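Local coordinates for fibronectin type III domain-containing protein (Simiduia agarivorans, PDB 6P2K), which probably hydrolyses xyloglucan-type beta-glucans, as other glycoside hydrolase family 74 enzymes do, with a catalytic part built from seven-bladed beta-propellers, at residues F525-Y531 with A567-I573; A474-L479 with L506-L511. All coordinates share one frame; numbering follows the deposited sequence.

Contact 1: F525-Y531 with A567-I573; sequences FMFSSNY and ARIARKI
Phe527 has its CG swung opposite the backbone N (chi1 -157°), which lays the ring against 567-570, and a bend at chi3 (72°) brings the Arg568 guanidinium across Asn530. The Phe527 ring edge meets Ala567 O, 3.3 Å from CZ, while Ala570 N lies over one face, offset toward the rim. Phe527 CB rests on Ala570 CB at 3.5 Å, and Ile573 CD1 reaches back to the backbone at Met526 CA. After strand 525-528 the chain turns, and Asn530 N donates a short, nearly straight bond to Arg568 O (2.7 Å, 166°). Arg568 NH2 returns a bond to Asn530 O at 3.1 Å, while Asn530 ND2 sits over the centre of the guanidinium face. Gly560 and Asn563 take NE and NH1, holding that plane beside zinc ligand Asp566. With an alanine here, Asn530 O would probably lose this donor and the Asn530 amide the flat group it lies on. A water bridges the two strands, accepting from Ala570 N and donating to Phe527 O, and also bonds Ser529 OG. The chemistry is thus divided: two adjacent propeller blades meet through apolar side chains along the strands and through paired polar bonds at the turn.

Contact 2: A474-L479 with L506-L511; sequences AHNGRL and LPKGVL
This is a loop-to-loop backbone contact between neighbouring blades of a beta-propeller, joining the turn that leads into strand 478-483 of one four-stranded antiparallel sheet to the connection that enters strand 511-516 of the next. Gly477 lies at its middle, its CA 3.6 Å from that of Val510. A side chain on Gly477 would point straight at Gly509 O and Leu511 N, so the close approach depends on its absence; its CA instead makes a CH...O contact with Gly509 O at 3.3 Å. Gly477 N donates to Lys508 O (2.9 Å, 158°), coming from well above the carbonyl plane. The same oxygen receives a bond from a water that also donates to His475 O, and Asn476 CB presses against it as well. Val510 CG2, anti to its own carbonyl carbon, lies along the 474-477 backbone, 3.7 Å from Asn476 C and against Ala474 CB. On the other flank Leu511 CD1 touches Leu479 CB, which Leu506 also approaches. Gln465 ties the two segments together, its OE1 accepting from Arg478 N and weakly from Leu511 N. Lys508 NZ bonds Ser370 of a second subunit, placing this edge at a subunit interface. Asn476 OD1, held by Thr467 OG1, also takes a weak bond from Arg478 NE at 3.2 Å, bent to 122°.

Along the chain contact 2 closes before contact 1 opens, and their centres lie 10 Å apart on the same side of the chain's centre. Both involve the four-stranded antiparallel sheet 511-559: contact 2 joins the entry to its first strand, 511-516, to the preceding blade, and contact 1 joins its second strand, 524-528, to the following one at 567-575. They touch directly, Ser528 OG approaching Gly509 O at 2.7 Å and Ser529 N approaching Val510 O at 2.8 Å, both probable hydrogen bonds. Three successive propeller blades are thereby connected close to Asp513, a zinc ligand on strand 511-516.

Contact 1: F525-Y531 with A567-I573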
ATOM      1  N   PHE B 525     -18.006 -18.605  22.450  1.00 18.90           N
ATOM      2  CA  PHE B 525     -17.841 -19.772  23.307  1.00 18.80           C
ATOM      3  C   PHE B 525     -17.428 -20.981  22.474  1.00 22.43           C
ATOM      4  O   PHE B 525     -17.792 -21.097  21.300  1.00 22.00           O
ATOM      5  CB  PHE B 525     -19.134 -20.114  24.056  1.00 18.92           C
ATOM      6  CG  PHE B 525     -19.589 -19.054  25.016  1.00 21.25           C
ATOM      7  CD1 PHE B 525     -19.131 -19.040  26.323  1.00 18.23           C
ATOM      8  CD2 PHE B 525     -20.501 -18.087  24.619  1.00 21.35           C
ATOM      9  CE1 PHE B 525     -19.558 -18.068  27.213  1.00 22.55           C
ATOM     10  CE2 PHE B 525     -20.935 -17.114  25.504  1.00 18.97           C
ATOM     11  CZ  PHE B 525     -20.462 -17.102  26.801  1.00 19.67           C
ATOM     12  N   MET B 526     -16.682 -21.892  23.100  1.00 19.96           N
ATOM     13  CA  MET B 526     -16.279 -23.133  22.452  1.00 20.00           C
ATOM     14  C   MET B 526     -16.004 -24.184  23.522  1.00 19.28           C
ATOM     15  O   MET B 526     -15.524 -23.863  24.612  1.00 20.61           O
ATOM     16  CB  MET B 526     -15.041 -22.929  21.570  1.00 17.58           C
ATOM     17  CG  MET B 526     -13.801 -22.468  22.334  1.00 18.83           C
ATOM     18  SD  MET B 526     -12.880 -21.165  21.481  1.00 26.02           S
ATOM     19  CE  MET B 526     -14.022 -19.786  21.621  1.00 22.68           C
ATOM     20  N   PHE B 527     -16.318 -25.441  23.207  1.00 19.07           N
ATOM     21  CA  PHE B 527     -16.084 -26.554  24.123  1.00 16.45           C
ATOM     22  C   PHE B 527     -15.067 -27.496  23.494  1.00 18.56           C
ATOM     23  O   PHE B 527     -15.340 -28.112  22.461  1.00 21.83           O
ATOM     24  CB  PHE B 527     -17.379 -27.295  24.459  1.00 14.34           C
ATOM     25  CG  PHE B 527     -17.322 -28.057  25.762  1.00 16.00           C
ATOM     26  CD1 PHE B 527     -16.498 -29.166  25.904  1.00 17.43           C
ATOM     27  CD2 PHE B 527     -18.078 -27.651  26.850  1.00 17.11           C
ATOM     28  CE1 PHE B 527     -16.435 -29.860  27.109  1.00 18.68           C
ATOM     29  CE2 PHE B 527     -18.028 -28.337  28.052  1.00 18.50           C
ATOM     30  CZ  PHE B 527     -17.202 -29.444  28.184  1.00 18.64           C
ATOM     31  N   SER B 528     -13.903 -27.605  24.125  1.00 15.38           N
ATOM     32  CA  SER B 528     -12.837 -28.493  23.683  1.00 18.00           C
ATOM     33  C   SER B 528     -13.092 -29.877  24.270  1.00 18.52           C
ATOM     34  O   SER B 528     -13.053 -30.055  25.490  1.00 19.94           O
ATOM     35  CB  SER B 528     -11.476 -27.949  24.114  1.00 16.77           C
ATOM     36  OG  SER B 528     -10.423 -28.713  23.559  1.00 19.02           O
ATOM     37  N   SER B 529     -13.355 -30.850  23.400  1.00 22.00           N
ATOM     38  CA  SER B 529     -13.769 -32.180  23.833  1.00 18.55           C
ATOM     39  C   SER B 529     -12.774 -32.780  24.815  1.00 19.56           C
ATOM     40  O   SER B 529     -11.573 -32.860  24.537  1.00 20.11           O
ATOM     41  CB  SER B 529     -13.934 -33.099  22.620  1.00 19.50           C
ATOM     42  OG  SER B 529     -15.070 -32.726  21.861  1.00 20.47           O
ATOM     43  N   ASN B 530     -13.296 -33.182  25.977  1.00 22.49           N
ATOM     44  CA  ASN B 530     -12.555 -33.800  27.075  1.00 23.27           C
ATOM     45  C   ASN B 530     -11.626 -32.830  27.789  1.00 20.84           C
ATOM     46  O   ASN B 530     -10.747 -33.260  28.545  1.00 20.43           O
ATOM     47  CB  ASN B 530     -11.772 -35.032  26.607  1.00 23.28           C
ATOM     48  CG  ASN B 530     -12.682 -36.127  26.088  1.00 28.65           C
ATOM     49  OD1 ASN B 530     -12.511 -36.621  24.973  1.00 34.46           O
ATOM     50  ND2 ASN B 530     -13.670 -36.501  26.894  1.00 24.71           N
ATOM     51  N   TYR B 531     -11.806 -31.527  27.590  1.00 17.00           N
ATOM     52  CA  TYR B 531     -11.041 -30.529  28.330  1.00 16.17           C
ATOM     53  C   TYR B 531     -11.929 -29.537  29.063  1.00 18.05           C
ATOM     54  O   TYR B 531     -11.766 -29.351  30.273  1.00 23.51           O
ATOM     55  CB  TYR B 531     -10.081 -29.790  27.385  1.00 15.62           C
ATOM     56  CG  TYR B 531      -8.920 -30.645  26.939  1.00 20.25           C
ATOM     57  CD1 TYR B 531      -7.763 -30.731  27.700  1.00 23.58           C
ATOM     58  CD2 TYR B 531      -8.986 -31.380  25.763  1.00 22.12           C
ATOM     59  CE1 TYR B 531      -6.697 -31.519  27.301  1.00 24.41           C
ATOM     60  CE2 TYR B 531      -7.927 -32.175  25.355  1.00 22.87           C
ATOM     61  CZ  TYR B 531      -6.785 -32.241  26.127  1.00 26.12           C
ATOM     62  OH  TYR B 531      -5.731 -33.029  25.719  1.00 29.61           O
ATOM     63  N   ALA B 567     -19.429 -32.428  32.596  1.00 22.96           N
ATOM     64  CA  ALA B 567     -19.692 -32.525  31.169  1.00 24.39           C
ATOM     65  C   ALA B 567     -18.365 -32.443  30.425  1.00 23.48           C
ATOM     66  O   ALA B 567     -17.529 -31.589  30.728  1.00 26.03           O
ATOM     67  CB  ALA B 567     -20.624 -31.400  30.726  1.00 21.30           C
ATOM     68  N   ARG B 568     -18.156 -33.337  29.457  1.00 22.13           N
ATOM     69  CA  ARG B 568     -16.861 -33.434  28.799  1.00 22.05           C
ATOM     70  C   ARG B 568     -16.894 -33.206  27.295  1.00 22.58           C
ATOM     71  O   ARG B 568     -15.837 -32.936  26.715  1.00 24.39           O
ATOM     72  CB  ARG B 568     -16.219 -34.802  29.081  1.00 19.97           C
ATOM     73  CG  ARG B 568     -15.935 -35.041  30.561  1.00 20.48           C
ATOM     74  CD  ARG B 568     -14.866 -36.108  30.771  1.00 22.22           C
ATOM     75  NE  ARG B 568     -13.529 -35.641  30.404  1.00 22.62           N
ATOM     76  CZ  ARG B 568     -12.462 -36.429  30.312  1.00 26.42           C
ATOM     77  NH1 ARG B 568     -12.572 -37.727  30.563  1.00 29.91           N
ATOM     78  NH2 ARG B 568     -11.283 -35.924  29.975  1.00 26.71           N
ATOM     79  N   ILE B 569     -18.054 -33.307  26.650  1.00 24.28           N
ATOM     80  CA  ILE B 569     -18.195 -33.036  25.223  1.00 21.68           C
ATOM     81  C   ILE B 569     -19.505 -32.294  25.012  1.00 22.16           C
ATOM     82  O   ILE B 569     -20.531 -32.656  25.596  1.00 26.65           O
ATOM     83  CB  ILE B 569     -18.169 -34.330  24.382  1.00 21.17           C
ATOM     84  CG1 ILE B 569     -16.870 -35.101  24.602  1.00 22.49           C
ATOM     85  CG2 ILE B 569     -18.343 -34.018  22.907  1.00 23.47           C
ATOM     86  CD1 ILE B 569     -16.921 -36.536  24.110  1.00 23.28           C
ATOM     87  N   ALA B 570     -19.476 -31.256  24.179  1.00 20.84           N
ATOM     88  CA  ALA B 570     -20.669 -30.490  23.846  1.00 21.82           C
ATOM     89  C   ALA B 570     -21.026 -30.703  22.383  1.00 24.38           C
ATOM     90  O   ALA B 570     -20.156 -30.634  21.511  1.00 28.09           O
ATOM     91  CB  ALA B 570     -20.470 -28.999  24.123  1.00 20.60           C
ATOM     92  N   ARG B 571     -22.306 -30.959  22.119  1.00 20.44           N
ATOM     93  CA  ARG B 571     -22.789 -31.052  20.748  1.00 17.75           C
ATOM     94  C   ARG B 571     -23.300 -29.716  20.226  1.00 21.39           C
ATOM     95  O   ARG B 571     -23.136 -29.418  19.038  1.00 23.01           O
ATOM     96  CB  ARG B 571     -23.891 -32.113  20.651  1.00 16.83           C
ATOM     97  CG  ARG B 571     -24.611 -32.168  19.305  1.00 18.07           C
ATOM     98  CD  ARG B 571     -23.696 -32.641  18.187  1.00 20.26           C
ATOM     99  NE  ARG B 571     -24.437 -32.880  16.950  1.00 24.88           N
ATOM    100  CZ  ARG B 571     -24.777 -31.928  16.086  1.00 26.33           C
ATOM    101  NH1 ARG B 571     -24.435 -30.664  16.321  1.00 25.32           N
ATOM    102  NH2 ARG B 571     -25.456 -32.239  14.989  1.00 21.79           N
ATOM    103  N   LYS B 572     -23.902 -28.901  21.087  1.00 19.60           N
ATOM    104  CA  LYS B 572     -24.358 -27.576  20.702  1.00 18.93           C
ATOM    105  C   LYS B 572     -24.273 -26.654  21.909  1.00 18.82           C
ATOM    106  O   LYS B 572     -24.639 -27.042  23.021  1.00 18.08           O
ATOM    107  CB  LYS B 572     -25.794 -27.604  20.162  1.00 22.36           C
ATOM    108  CG  LYS B 572     -26.389 -26.222  19.961  1.00 24.82           C
ATOM    109  CD  LYS B 572     -27.319 -26.163  18.765  1.00 28.22           C
ATOM    110  CE  LYS B 572     -27.698 -24.721  18.451  1.00 32.85           C
ATOM    111  NZ  LYS B 572     -28.914 -24.646  17.597  1.00 41.14           N
ATOM    112  N   ILE B 573     -23.780 -25.441  21.681  1.00 17.19           N
ATOM    113  CA  ILE B 573     -23.731 -24.396  22.695  1.00 17.37           C
ATOM    114  C   ILE B 573     -24.801 -23.369  22.359  1.00 21.26           C
ATOM    115  O   ILE B 573     -24.880 -22.900  21.217  1.00 17.70           O
ATOM    116  CB  ILE B 573     -22.344 -23.738  22.770  1.00 18.89           C
ATOM    117  CG1 ILE B 573     -21.278 -24.775  23.132  1.00 21.10           C
ATOM    118  CG2 ILE B 573     -22.349 -22.605  23.778  1.00 17.65           C
ATOM    119  CD1 ILE B 573     -19.861 -24.230  23.071  1.00 25.60           C
TER
HETATM  120  O   HOH W   1     -16.696 -30.706  22.711  1.00 21.97           O

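Contact 2: A474-L479 with L506-L511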
ATOM      1  N   ALA B 474     -11.553 -35.823  12.819  1.00 21.94           N
ATOM      2  CA  ALA B 474     -10.909 -34.545  13.107  1.00 19.45           C
ATOM      3  C   ALA B 474      -9.780 -34.721  14.115  1.00 19.68           C
ATOM      4  O   ALA B 474      -9.949 -35.366  15.154  1.00 18.15           O
ATOM      5  CB  ALA B 474     -11.942 -33.552  13.635  1.00 19.30           C
ATOM      6  N   HIS B 475      -8.624 -34.129  13.812  1.00 18.83           N
ATOM      7  CA  HIS B 475      -7.438 -34.393  14.619  1.00 23.76           C
ATOM      8  C   HIS B 475      -7.432 -33.600  15.920  1.00 20.08           C
ATOM      9  O   HIS B 475      -7.004 -34.124  16.954  1.00 22.69           O
ATOM     10  CB  HIS B 475      -6.173 -34.101  13.809  1.00 24.47           C
ATOM     11  CG  HIS B 475      -5.925 -35.089  12.715  1.00 26.58           C
ATOM     12  ND1 HIS B 475      -5.383 -34.735  11.498  1.00 30.72           N
ATOM     13  CD2 HIS B 475      -6.161 -36.420  12.649  1.00 29.37           C
ATOM     14  CE1 HIS B 475      -5.287 -35.809  10.733  1.00 29.92           C
ATOM     15  NE2 HIS B 475      -5.754 -36.844  11.409  1.00 29.49           N
ATOM     16  N   ASN B 476      -7.893 -32.350  15.899  1.00 15.47           N
ATOM     17  CA  ASN B 476      -7.808 -31.513  17.091  1.00 16.11           C
ATOM     18  C   ASN B 476      -8.705 -30.293  16.923  1.00 16.71           C
ATOM     19  O   ASN B 476      -9.291 -30.064  15.863  1.00 18.20           O
ATOM     20  CB  ASN B 476      -6.363 -31.086  17.369  1.00 19.81           C
ATOM     21  CG  ASN B 476      -5.620 -30.694  16.110  1.00 24.49           C
ATOM     22  OD1 ASN B 476      -5.996 -29.743  15.421  1.00 28.38           O
ATOM     23  ND2 ASN B 476      -4.563 -31.431  15.798  1.00 21.93           N
ATOM     24  N   GLY B 477      -8.805 -29.511  17.997  1.00 17.21           N
ATOM     25  CA  GLY B 477      -9.576 -28.284  17.975  1.00 17.08           C
ATOM     26  C   GLY B 477      -8.718 -27.101  17.578  1.00 17.81           C
ATOM     27  O   GLY B 477      -7.631 -26.899  18.123  1.00 21.07           O
ATOM     28  N   ARG B 478      -9.208 -26.326  16.612  1.00 18.68           N
ATOM     29  CA  ARG B 478      -8.567 -25.092  16.173  1.00 21.34           C
ATOM     30  C   ARG B 478      -9.647 -24.057  15.899  1.00 23.09           C
ATOM     31  O   ARG B 478     -10.642 -24.360  15.233  1.00 19.48           O
ATOM     32  CB  ARG B 478      -7.738 -25.287  14.900  1.00 20.56           C
ATOM     33  CG  ARG B 478      -6.641 -26.321  14.956  1.00 23.03           C
ATOM     34  CD  ARG B 478      -5.970 -26.384  13.592  1.00 23.94           C
ATOM     35  NE  ARG B 478      -4.896 -27.368  13.516  1.00 30.52           N
ATOM     36  CZ  ARG B 478      -3.604 -27.062  13.562  1.00 32.58           C
ATOM     37  NH1 ARG B 478      -3.221 -25.799  13.695  1.00 29.58           N
ATOM     38  NH2 ARG B 478      -2.691 -28.021  13.475  1.00 32.04           N
ATOM     39  N   LEU B 479      -9.440 -22.839  16.387  1.00 18.44           N
ATOM     40  CA  LEU B 479     -10.375 -21.743  16.171  1.00 16.26           C
ATOM     41  C   LEU B 479      -9.828 -20.834  15.074  1.00 17.80           C
ATOM     42  O   LEU B 479      -8.752 -20.246  15.228  1.00 15.47           O
ATOM     43  CB  LEU B 479     -10.594 -20.962  17.466  1.00 19.02           C
ATOM     44  CG  LEU B 479     -11.577 -19.794  17.412  1.00 19.54           C
ATOM     45  CD1 LEU B 479     -13.005 -20.301  17.245  1.00 19.63           C
ATOM     46  CD2 LEU B 479     -11.441 -18.951  18.665  1.00 19.06           C
ATOM     47  N   LEU B 506      -5.703 -22.635  24.401  1.00 22.03           N
ATOM     48  CA  LEU B 506      -6.834 -23.502  24.089  1.00 20.48           C
ATOM     49  C   LEU B 506      -6.328 -24.915  23.829  1.00 22.80           C
ATOM     50  O   LEU B 506      -5.492 -25.106  22.941  1.00 23.99           O
ATOM     51  CB  LEU B 506      -7.596 -22.978  22.880  1.00 20.24           C
ATOM     52  CG  LEU B 506      -8.864 -23.739  22.472  1.00 20.41           C
ATOM     53  CD1 LEU B 506      -9.959 -23.575  23.515  1.00 17.98           C
ATOM     54  CD2 LEU B 506      -9.350 -23.274  21.103  1.00 18.46           C
ATOM     55  N   PRO B 507      -6.792 -25.919  24.572  1.00 24.35           N
ATOM     56  CA  PRO B 507      -6.237 -27.273  24.434  1.00 21.92           C
ATOM     57  C   PRO B 507      -6.641 -27.932  23.120  1.00 20.32           C
ATOM     58  O   PRO B 507      -7.459 -27.428  22.348  1.00 22.94           O
ATOM     59  CB  PRO B 507      -6.818 -28.018  25.638  1.00 25.74           C
ATOM     60  CG  PRO B 507      -8.076 -27.288  25.950  1.00 28.48           C
ATOM     61  CD  PRO B 507      -7.816 -25.844  25.625  1.00 27.84           C
ATOM     62  N   LYS B 508      -6.046 -29.104  22.887  1.00 21.30           N
ATOM     63  CA  LYS B 508      -6.100 -29.765  21.588  1.00 24.44           C
ATOM     64  C   LYS B 508      -7.418 -30.480  21.313  1.00 22.83           C
ATOM     65  O   LYS B 508      -7.606 -30.971  20.195  1.00 23.15           O
ATOM     66  CB  LYS B 508      -4.950 -30.771  21.467  1.00 32.33           C
ATOM     67  CG  LYS B 508      -5.221 -32.096  22.170  1.00 41.33           C
ATOM     68  CD  LYS B 508      -3.944 -32.761  22.670  1.00 51.66           C
ATOM     69  CE  LYS B 508      -2.982 -33.066  21.532  1.00 57.87           C
ATOM     70  NZ  LYS B 508      -1.708 -33.675  22.019  1.00 62.79           N
ATOM     71  N   GLY B 509      -8.325 -30.565  22.282  1.00 18.20           N
ATOM     72  CA  GLY B 509      -9.574 -31.277  22.053  1.00 19.25           C
ATOM     73  C   GLY B 509     -10.428 -30.576  21.008  1.00 21.01           C
ATOM     74  O   GLY B 509     -10.512 -29.348  20.965  1.00 19.63           O
ATOM     75  N   VAL B 510     -11.063 -31.382  20.146  1.00 18.62           N
ATOM     76  CA  VAL B 510     -11.902 -30.855  19.076  1.00 17.21           C
ATOM     77  C   VAL B 510     -12.967 -29.938  19.657  1.00 19.52           C
ATOM     78  O   VAL B 510     -13.649 -30.289  20.624  1.00 17.65           O
ATOM     79  CB  VAL B 510     -12.534 -32.009  18.276  1.00 21.03           C
ATOM     80  CG1 VAL B 510     -13.618 -31.487  17.339  1.00 20.45           C
ATOM     81  CG2 VAL B 510     -11.469 -32.763  17.488  1.00 20.50           C
ATOM     82  N   LEU B 511     -13.096 -28.743  19.078  1.00 20.94           N
ATOM     83  CA  LEU B 511     -14.144 -27.800  19.472  1.00 19.64           C
ATOM     84  C   LEU B 511     -15.432 -28.231  18.776  1.00 20.35           C
ATOM     85  O   LEU B 511     -15.807 -27.724  17.716  1.00 19.24           O
ATOM     86  CB  LEU B 511     -13.763 -26.370  19.106  1.00 15.69           C
ATOM     87  CG  LEU B 511     -12.333 -25.911  19.388  1.00 18.19           C
ATOM     88  CD1 LEU B 511     -12.119 -24.473  18.919  1.00 20.45           C
ATOM     89  CD2 LEU B 511     -12.008 -26.051  20.864  1.00 18.19           C
TER
HETATM   90  O   HOH W   2      -7.594 -34.094  19.696  1.00 43.79           O